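PDB 1KUT: phosphoribosylaminoimidazole-succinocarboxamide synthase from Thermotoga maritima, which catalyses the ATP-dependent joining of L-aspartate to carboxyaminoimidazole ribonucleotide, giving SAICAR in de novo purine biosynthesis. Local coordinates for residues B[15-23]-B[69-77]; B[157-165]-B[222-230]. One frame throughout, in Å; residues are numbered along the deposited sequence.

Interaction 1: B[15-23]-B[69-77]; sequences DYALLEFKD and PRTLKVIPL
Strands 16-21 and 71-74 run antiparallel, their axes 4.6 Å apart at 157°, with Ala17-Val74 and Leu19-Leu72 as hydrogen-bonded pairs and Leu18-Lys73 and Glu20-Thr71 as non-hydrogen-bonded pairs. Beyond them, Phe21 N reaches Arg70 O at 2.7 Å. Ala17, Leu19, Leu72 and Val74 share one face, where Ala17 CB packs on Val74 CG2 at 3.7 Å; Phe21, whose CE1 meets Leu72 CD2, continues the layer, and Phe21 and Leu72 both rest on helix 39-55. The other face, with Leu18, Glu20, Thr71 and Lys73, is mixed, mainly polar. Arg70 grips Glu20 side-on: NE (3.0 Å) and NH2 (3.1 Å) both donate to OE1, NE meeting the OE1 lone pair anti to the other oxygen, NH2 coming from above the carboxylate plane. An extended Glu20 chain, CG anti to the backbone N (chi1 177°), carries OE1 there. Arg70 NH1 forms a salt bridge with Asp23 OD2 (3.1 Å), the carboxylate standing nearly perpendicular; Gly40 N also binds this oxygen. At the other end, Lys73 lays CE over the Tyr16 ring, 3.7 Å from its centroid, and NZ adds a cation-pi contact. This two-faced pairing is characteristic of an amphipathic antiparallel sheet, here five-stranded.

Interaction 2: B[157-165]-B[222-230]; sequences EFFERANFE and ELCRSLNSQ
A helix-helix hydrophobic seam, completed by the turn that leads from helix 138-160 into strand 164-175, joins Phe158, Phe159 and Ala162 to Leu223, Cys224 and Leu227 of the C-terminal helix 214-229. Leu227 packs between the helix end and the turn: its CD1 meets Phe158 CE2 at 3.6 Å, and CD2 turns to the other side, touching Arg161 CB at 3.7 Å and the methyl of Ala162. A branched leucine suits this position because its two methyls can serve the helix and the turn at once. Leu223, with CG anti to the backbone N (chi1 178°), brings CD2 to the edge of the Phe159 ring, 3.6 Å from Phe159 CD1, and its CG lies near Ala162 CB. The Cys224 sulfur also approaches Phe159 edge-on, SG lying 5.2 Å from the ring centroid, while the same sulfur borders the edge of Phe158. Leu50 of helix 39-55 touches both Phe158 and Cys224, and Leu194 of strand 192-196 touches Phe159 and Phe164. At the solvent-facing end, Gln230 OE1 lies above a face of the Arg161 guanidinium, too poorly angled for a hydrogen bond with NH1, the two flat groups being 81° apart. The turn itself is held by Phe159 O, which accepts from Ala162 N (2.9 Å) and Phe164 N (3.1 Å) on opposite faces of its plane. Together with Asn163 N bonding to Glu160 O, and with Asn163 at positive phi, this is a Schellman motif, a common C-terminal cap of alpha-helices, here handing the chain from helix 138-160 to strand 164-175.

Interaction 1 ties two strands by backbone hydrogen bonds, whereas interaction 2 has none between its segments and depends on interlocking side chains. Both are partly buried and mix apolar with polar residues: interaction 1 separates them largely by sheet face, interaction 2 puts its polar pair at one end. Arg70 of interaction 1 forms salt bridges with Glu20 and Asp23, while the Arg161-Gln230 approach of interaction 2 is only loose. Their centres lie 24 Å apart and they do not touch. Helix 39-55 relates them: it packs on the apolar face of the five-stranded sheet through Phe21 and Leu72, and receives Phe158 and Cys224 from the second contact, whose turn leads into the other, six-stranded sheet.

Interaction 1: B[15-23]-B[69-77]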
loop_
_atom_site.group_PDB
_atom_site.type_symbol
_atom_site.label_atom_id
_atom_site.label_comp_id
_atom_site.label_asym_id
_atom_site.label_seq_id
_atom_site.Cartn_x
_atom_site.Cartn_y
_atom_site.Cartn_z
ATOM N N ASP B 15 -11.254 35.389 -3.405
ATOM C CA ASP B 15 -9.951 34.909 -3.825
ATOM C C ASP B 15 -9.471 33.890 -2.807
ATOM O O ASP B 15 -9.180 32.744 -3.155
ATOM C CB ASP B 15 -8.975 36.088 -3.945
ATOM C CG ASP B 15 -9.363 37.050 -5.075
ATOM O OD1 ASP B 15 -9.610 36.572 -6.209
ATOM O OD2 ASP B 15 -9.421 38.279 -4.841
ATOM N N TYR B 16 -9.421 34.302 -1.545
ATOM C CA TYR B 16 -8.997 33.409 -0.474
ATOM C C TYR B 16 -10.150 32.545 0.011
ATOM O O TYR B 16 -11.302 32.704 -0.414
ATOM C CB TYR B 16 -8.441 34.211 0.698
ATOM C CG TYR B 16 -7.202 34.990 0.346
ATOM C CD1 TYR B 16 -5.963 34.359 0.244
ATOM C CD2 TYR B 16 -7.269 36.366 0.097
ATOM C CE1 TYR B 16 -4.817 35.081 -0.099
ATOM C CE2 TYR B 16 -6.129 37.098 -0.246
ATOM C CZ TYR B 16 -4.909 36.450 -0.346
ATOM O OH TYR B 16 -3.790 37.169 -0.711
ATOM N N ALA B 17 -9.829 31.622 0.904
ATOM C CA ALA B 17 -10.836 30.731 1.451
ATOM C C ALA B 17 -10.761 30.825 2.956
ATOM O O ALA B 17 -9.786 31.321 3.497
ATOM C CB ALA B 17 -10.572 29.293 0.994
ATOM N N LEU B 18 -11.798 30.362 3.636
ATOM C CA LEU B 18 -11.799 30.385 5.093
ATOM C C LEU B 18 -11.932 28.947 5.579
ATOM O O LEU B 18 -12.676 28.151 5.012
ATOM C CB LEU B 18 -12.959 31.237 5.638
ATOM C CG LEU B 18 -12.885 32.765 5.528
ATOM C CD1 LEU B 18 -14.129 33.362 6.172
ATOM C CD2 LEU B 18 -11.626 33.294 6.218
ATOM N N LEU B 19 -11.194 28.616 6.626
ATOM C CA LEU B 19 -11.240 27.277 7.173
ATOM C C LEU B 19 -11.596 27.393 8.649
ATOM O O LEU B 19 -10.786 27.855 9.472
ATOM C CB LEU B 19 -9.879 26.597 6.990
ATOM C CG LEU B 19 -9.699 25.160 7.491
ATOM C CD1 LEU B 19 -10.715 24.239 6.832
ATOM C CD2 LEU B 19 -8.275 24.701 7.163
ATOM N N GLU B 20 -12.819 27.001 8.977
ATOM C CA GLU B 20 -13.269 27.064 10.357
ATOM C C GLU B 20 -13.147 25.721 11.039
ATOM O O GLU B 20 -13.660 24.715 10.558
ATOM C CB GLU B 20 -14.717 27.518 10.438
ATOM C CG GLU B 20 -15.236 27.530 11.853
ATOM C CD GLU B 20 -16.667 27.984 11.928
ATOM O OE1 GLU B 20 -17.226 27.997 13.048
ATOM O OE2 GLU B 20 -17.233 28.331 10.863
ATOM N N PHE B 21 -12.481 25.714 12.181
ATOM C CA PHE B 21 -12.303 24.478 12.910
ATOM C C PHE B 21 -13.481 24.229 13.836
ATOM O O PHE B 21 -13.878 25.109 14.586
ATOM C CB PHE B 21 -10.987 24.533 13.691
ATOM C CG PHE B 21 -9.758 24.389 12.820
ATOM C CD1 PHE B 21 -9.522 25.276 11.773
ATOM C CD2 PHE B 21 -8.849 23.356 13.037
ATOM C CE1 PHE B 21 -8.402 25.135 10.959
ATOM C CE2 PHE B 21 -7.732 23.214 12.226
ATOM C CZ PHE B 21 -7.509 24.102 11.188
ATOM N N LYS B 22 -14.051 23.030 13.751
ATOM C CA LYS B 22 -15.179 22.653 14.595
ATOM C C LYS B 22 -14.664 22.050 15.900
ATOM O O LYS B 22 -13.457 21.884 16.073
ATOM C CB LYS B 22 -16.080 21.648 13.872
ATOM C CG LYS B 22 -16.866 22.243 12.703
ATOM C CD LYS B 22 -17.863 21.242 12.116
ATOM C CE LYS B 22 -17.159 20.108 11.378
ATOM N NZ LYS B 22 -18.137 19.130 10.782
ATOM N N ASP B 23 -15.575 21.715 16.811
ATOM C CA ASP B 23 -15.194 21.148 18.106
ATOM C C ASP B 23 -15.426 19.640 18.202
ATOM O O ASP B 23 -15.269 19.054 19.274
ATOM C CB ASP B 23 -15.970 21.849 19.221
ATOM C CG ASP B 23 -15.749 23.343 19.236
ATOM O OD1 ASP B 23 -16.606 24.064 19.781
ATOM O OD2 ASP B 23 -14.715 23.805 18.714
ATOM N N PRO B 69 -11.352 33.092 16.846
ATOM C CA PRO B 69 -10.757 31.985 17.608
ATOM C C PRO B 69 -10.455 30.665 16.872
ATOM O O PRO B 69 -9.468 29.997 17.185
ATOM C CB PRO B 69 -11.772 31.774 18.720
ATOM C CG PRO B 69 -13.086 32.012 17.977
ATOM C CD PRO B 69 -12.768 33.287 17.218
ATOM N N ARG B 70 -11.277 30.297 15.895
ATOM C CA ARG B 70 -11.104 29.020 15.209
ATOM C C ARG B 70 -11.144 29.055 13.687
ATOM O O ARG B 70 -11.557 28.075 13.044
ATOM C CB ARG B 70 -12.176 28.049 15.712
ATOM C CG ARG B 70 -13.622 28.510 15.447
ATOM C CD ARG B 70 -14.635 27.685 16.282
ATOM N NE ARG B 70 -15.720 27.128 15.473
ATOM C CZ ARG B 70 -16.581 26.199 15.898
ATOM N NH1 ARG B 70 -16.488 25.717 17.129
ATOM N NH2 ARG B 70 -17.534 25.732 15.088
ATOM N N THR B 71 -10.692 30.162 13.113
ATOM C CA THR B 71 -10.695 30.337 11.664
ATOM C C THR B 71 -9.320 30.633 11.073
ATOM O O THR B 71 -8.524 31.354 11.661
ATOM C CB THR B 71 -11.647 31.485 11.263
ATOM O OG1 THR B 71 -12.997 31.081 11.522
ATOM C CG2 THR B 71 -11.497 31.840 9.788
ATOM N N LEU B 72 -9.052 30.073 9.902
ATOM C CA LEU B 72 -7.778 30.291 9.225
ATOM C C LEU B 72 -8.039 30.846 7.831
ATOM O O LEU B 72 -8.852 30.297 7.076
ATOM C CB LEU B 72 -7.011 28.975 9.089
ATOM C CG LEU B 72 -5.729 28.780 9.890
ATOM C CD1 LEU B 72 -5.941 29.151 11.330
ATOM C CD2 LEU B 72 -5.289 27.341 9.764
ATOM N N LYS B 73 -7.381 31.945 7.488
ATOM C CA LYS B 73 -7.562 32.475 6.155
ATOM C C LYS B 73 -6.540 31.710 5.318
ATOM O O LYS B 73 -5.327 31.792 5.554
ATOM C CB LYS B 73 -7.289 33.975 6.124
ATOM C CG LYS B 73 -7.567 34.633 4.778
ATOM C CD LYS B 73 -7.169 36.096 4.878
ATOM C CE LYS B 73 -6.757 36.693 3.539
ATOM N NZ LYS B 73 -6.034 38.003 3.768
ATOM N N VAL B 74 -7.034 30.951 4.352
ATOM C CA VAL B 74 -6.160 30.146 3.517
ATOM C C VAL B 74 -6.303 30.459 2.041
ATOM O O VAL B 74 -7.284 31.063 1.617
ATOM C CB VAL B 74 -6.443 28.645 3.710
ATOM C CG1 VAL B 74 -6.140 28.245 5.143
ATOM C CG2 VAL B 74 -7.896 28.342 3.376
ATOM N N ILE B 75 -5.307 30.040 1.271
ATOM C CA ILE B 75 -5.325 30.228 -0.170
ATOM C C ILE B 75 -5.967 28.972 -0.755
ATOM O O ILE B 75 -5.663 27.856 -0.336
ATOM C CB ILE B 75 -3.901 30.330 -0.765
ATOM C CG1 ILE B 75 -3.133 29.047 -0.463
ATOM C CG2 ILE B 75 -3.168 31.524 -0.195
ATOM C CD1 ILE B 75 -1.768 28.975 -1.122
ATOM N N PRO B 76 -6.873 29.138 -1.727
ATOM C CA PRO B 76 -7.497 27.944 -2.304
ATOM C C PRO B 76 -6.475 26.975 -2.890
ATOM O O PRO B 76 -5.416 27.378 -3.384
ATOM C CB PRO B 76 -8.433 28.517 -3.370
ATOM C CG PRO B 76 -7.853 29.887 -3.659
ATOM C CD PRO B 76 -7.438 30.365 -2.304
ATOM N N LEU B 77 -6.791 25.690 -2.806
ATOM C CA LEU B 77 -5.917 24.657 -3.344
ATOM C C LEU B 77 -6.797 23.606 -3.971
ATOM O O LEU B 77 -7.924 23.406 -3.536
ATOM C CB LEU B 77 -5.104 23.999 -2.233
ATOM C CG LEU B 77 -4.053 24.786 -1.444
ATOM C CD1 LEU B 77 -3.536 23.898 -0.311
ATOM C CD2 LEU B 77 -2.904 25.202 -2.348
HETATM O O HOH W 1 -18.518 23.347 15.916
#

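Interaction 2: B[157-165]-B[222-230]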
loop_
_atom_site.group_PDB
_atom_site.type_symbol
_atom_site.label_atom_id
_atom_site.label_comp_id
_atom_site.label_asym_id
_atom_site.label_seq_id
_atom_site.Cartn_x
_atom_site.Cartn_y
_atom_site.Cartn_z
ATOM N N GLU B 157 12.320 18.708 14.877
ATOM C CA GLU B 157 13.329 19.537 15.540
ATOM C C GLU B 157 12.659 20.613 16.384
ATOM O O GLU B 157 13.204 21.076 17.396
ATOM C CB GLU B 157 14.242 20.171 14.488
ATOM C CG GLU B 157 14.876 19.134 13.583
ATOM C CD GLU B 157 15.358 19.714 12.264
ATOM O OE1 GLU B 157 14.578 20.461 11.625
ATOM O OE2 GLU B 157 16.506 19.414 11.857
ATOM N N PHE B 158 11.466 20.993 15.957
ATOM C CA PHE B 158 10.671 21.993 16.646
ATOM C C PHE B 158 10.286 21.511 18.048
ATOM O O PHE B 158 10.637 22.145 19.047
ATOM C CB PHE B 158 9.403 22.271 15.844
ATOM C CG PHE B 158 8.558 23.351 16.421
ATOM C CD1 PHE B 158 8.895 24.687 16.230
ATOM C CD2 PHE B 158 7.437 23.039 17.182
ATOM C CE1 PHE B 158 8.122 25.703 16.789
ATOM C CE2 PHE B 158 6.658 24.042 17.748
ATOM C CZ PHE B 158 6.999 25.379 17.552
ATOM N N PHE B 159 9.566 20.392 18.114
ATOM C CA PHE B 159 9.117 19.825 19.389
ATOM C C PHE B 159 10.278 19.326 20.226
ATOM O O PHE B 159 10.167 19.165 21.445
ATOM C CB PHE B 159 8.151 18.668 19.144
ATOM C CG PHE B 159 6.883 19.082 18.483
ATOM C CD1 PHE B 159 6.000 19.941 19.129
ATOM C CD2 PHE B 159 6.578 18.639 17.198
ATOM C CE1 PHE B 159 4.824 20.360 18.503
ATOM C CE2 PHE B 159 5.407 19.052 16.562
ATOM C CZ PHE B 159 4.528 19.914 17.216
ATOM N N GLU B 160 11.390 19.071 19.549
ATOM C CA GLU B 160 12.607 18.589 20.175
ATOM C C GLU B 160 13.058 19.592 21.242
ATOM O O GLU B 160 13.490 19.214 22.335
ATOM C CB GLU B 160 13.668 18.434 19.086
ATOM C CG GLU B 160 14.893 17.640 19.471
ATOM C CD GLU B 160 15.780 17.331 18.272
ATOM O OE1 GLU B 160 16.329 18.288 17.669
ATOM O OE2 GLU B 160 15.916 16.127 17.937
ATOM N N ARG B 161 12.937 20.877 20.926
ATOM C CA ARG B 161 13.337 21.920 21.860
ATOM C C ARG B 161 12.624 21.775 23.201
ATOM O O ARG B 161 13.118 22.252 24.223
ATOM C CB ARG B 161 13.020 23.300 21.298
ATOM C CG ARG B 161 13.714 23.673 20.014
ATOM C CD ARG B 161 13.302 25.095 19.662
ATOM N NE ARG B 161 13.523 25.439 18.263
ATOM C CZ ARG B 161 13.031 26.534 17.689
ATOM N NH1 ARG B 161 12.298 27.380 18.407
ATOM N NH2 ARG B 161 13.260 26.780 16.403
ATOM N N ALA B 162 11.458 21.130 23.191
ATOM C CA ALA B 162 10.659 20.932 24.400
ATOM C C ALA B 162 10.747 19.508 24.942
ATOM O O ALA B 162 9.993 19.127 25.843
ATOM C CB ALA B 162 9.210 21.273 24.108
ATOM N N ASN B 163 11.674 18.730 24.393
ATOM C CA ASN B 163 11.850 17.338 24.793
ATOM C C ASN B 163 10.589 16.508 24.577
ATOM O O ASN B 163 10.199 15.680 25.410
ATOM C CB ASN B 163 12.302 17.245 26.245
ATOM C CG ASN B 163 13.750 17.651 26.424
ATOM O OD1 ASN B 163 14.061 18.828 26.637
ATOM N ND2 ASN B 163 14.651 16.675 26.320
ATOM N N PHE B 164 9.935 16.765 23.453
ATOM C CA PHE B 164 8.757 16.012 23.069
ATOM C C PHE B 164 9.161 15.360 21.770
ATOM O O PHE B 164 9.864 15.976 20.967
ATOM C CB PHE B 164 7.559 16.919 22.833
ATOM C CG PHE B 164 6.784 17.217 24.073
ATOM C CD1 PHE B 164 7.014 18.386 24.793
ATOM C CD2 PHE B 164 5.826 16.316 24.534
ATOM C CE1 PHE B 164 6.295 18.653 25.956
ATOM C CE2 PHE B 164 5.108 16.572 25.690
ATOM C CZ PHE B 164 5.339 17.744 26.405
ATOM N N GLU B 165 8.746 14.114 21.567
ATOM C CA GLU B 165 9.095 13.427 20.341
ATOM C C GLU B 165 7.911 13.118 19.453
ATOM O O GLU B 165 6.861 12.632 19.895
ATOM C CB GLU B 165 9.889 12.158 20.634
ATOM C CG GLU B 165 9.418 11.366 21.826
ATOM C CD GLU B 165 10.239 10.101 22.015
ATOM O OE1 GLU B 165 11.492 10.194 21.973
ATOM O OE2 GLU B 165 9.631 9.022 22.204
ATOM N N GLU B 222 -0.044 25.227 24.365
ATOM C CA GLU B 222 0.855 25.974 25.254
ATOM C C GLU B 222 2.293 25.727 24.840
ATOM O O GLU B 222 3.126 26.626 24.817
ATOM C CB GLU B 222 0.671 25.534 26.703
ATOM C CG GLU B 222 -0.786 25.475 27.155
ATOM C CD GLU B 222 -0.939 25.014 28.613
ATOM O OE1 GLU B 222 -0.390 23.936 28.973
ATOM O OE2 GLU B 222 -1.613 25.735 29.390
ATOM N N LEU B 223 2.574 24.479 24.518
ATOM C CA LEU B 223 3.897 24.078 24.082
ATOM C C LEU B 223 4.292 24.860 22.826
ATOM O O LEU B 223 5.370 25.447 22.765
ATOM C CB LEU B 223 3.878 22.578 23.814
ATOM C CG LEU B 223 5.136 21.903 23.301
ATOM C CD1 LEU B 223 5.025 20.421 23.566
ATOM C CD2 LEU B 223 5.291 22.175 21.818
ATOM N N CYS B 224 3.411 24.880 21.829
ATOM C CA CYS B 224 3.697 25.600 20.597
ATOM C C CYS B 224 3.843 27.097 20.840
ATOM O O CYS B 224 4.706 27.745 20.244
ATOM C CB CYS B 224 2.607 25.319 19.558
ATOM S SG CYS B 224 2.665 23.609 18.916
ATOM N N ARG B 225 3.005 27.652 21.709
ATOM C CA ARG B 225 3.091 29.078 22.024
ATOM C C ARG B 225 4.457 29.374 22.640
ATOM O O ARG B 225 5.140 30.338 22.268
ATOM C CB ARG B 225 1.996 29.472 23.017
ATOM C CG ARG B 225 0.608 29.590 22.408
ATOM C CD ARG B 225 -0.432 29.925 23.468
ATOM N NE ARG B 225 -1.742 30.217 22.889
ATOM C CZ ARG B 225 -2.849 30.397 23.604
ATOM N NH1 ARG B 225 -2.800 30.307 24.924
ATOM N NH2 ARG B 225 -4.003 30.682 23.008
ATOM N N SER B 226 4.857 28.522 23.577
ATOM C CA SER B 226 6.134 28.681 24.272
ATOM C C SER B 226 7.327 28.714 23.325
ATOM O O SER B 226 8.121 29.665 23.331
ATOM C CB SER B 226 6.320 27.546 25.279
ATOM O OG SER B 226 7.380 27.842 26.157
ATOM N N LEU B 227 7.445 27.671 22.508
ATOM C CA LEU B 227 8.536 27.567 21.545
ATOM C C LEU B 227 8.449 28.704 20.531
ATOM O O LEU B 227 9.465 29.167 20.005
ATOM C CB LEU B 227 8.453 26.224 20.825
ATOM C CG LEU B 227 8.436 25.031 21.780
ATOM C CD1 LEU B 227 8.022 23.762 21.055
ATOM C CD2 LEU B 227 9.819 24.887 22.391
ATOM N N ASN B 228 7.229 29.163 20.281
ATOM C CA ASN B 228 6.983 30.229 19.324
ATOM C C ASN B 228 7.506 31.590 19.788
ATOM O O ASN B 228 7.926 32.420 18.973
ATOM C CB ASN B 228 5.482 30.313 19.055
ATOM C CG ASN B 228 5.155 31.124 17.826
ATOM O OD1 ASN B 228 5.773 30.946 16.777
ATOM N ND2 ASN B 228 4.164 32.012 17.939
ATOM N N SER B 229 7.488 31.820 21.097
ATOM C CA SER B 229 7.932 33.101 21.633
ATOM C C SER B 229 9.438 33.241 21.807
ATOM O O SER B 229 9.934 34.345 22.047
ATOM C CB SER B 229 7.225 33.381 22.963
ATOM O OG SER B 229 5.830 33.535 22.753
ATOM N N GLN B 230 10.170 32.136 21.686
ATOM C CA GLN B 230 11.622 32.185 21.836
ATOM C C GLN B 230 12.256 32.783 20.578
ATOM O O GLN B 230 13.176 33.623 20.724
ATOM C CB GLN B 230 12.185 30.781 22.121
ATOM C CG GLN B 230 12.550 29.955 20.887
ATOM C CD GLN B 230 13.930 30.294 20.322
ATOM O OE1 GLN B 230 14.388 29.678 19.350
ATOM N NE2 GLN B 230 14.603 31.269 20.933
ATOM O OXT GLN B 230 11.830 32.405 19.459
#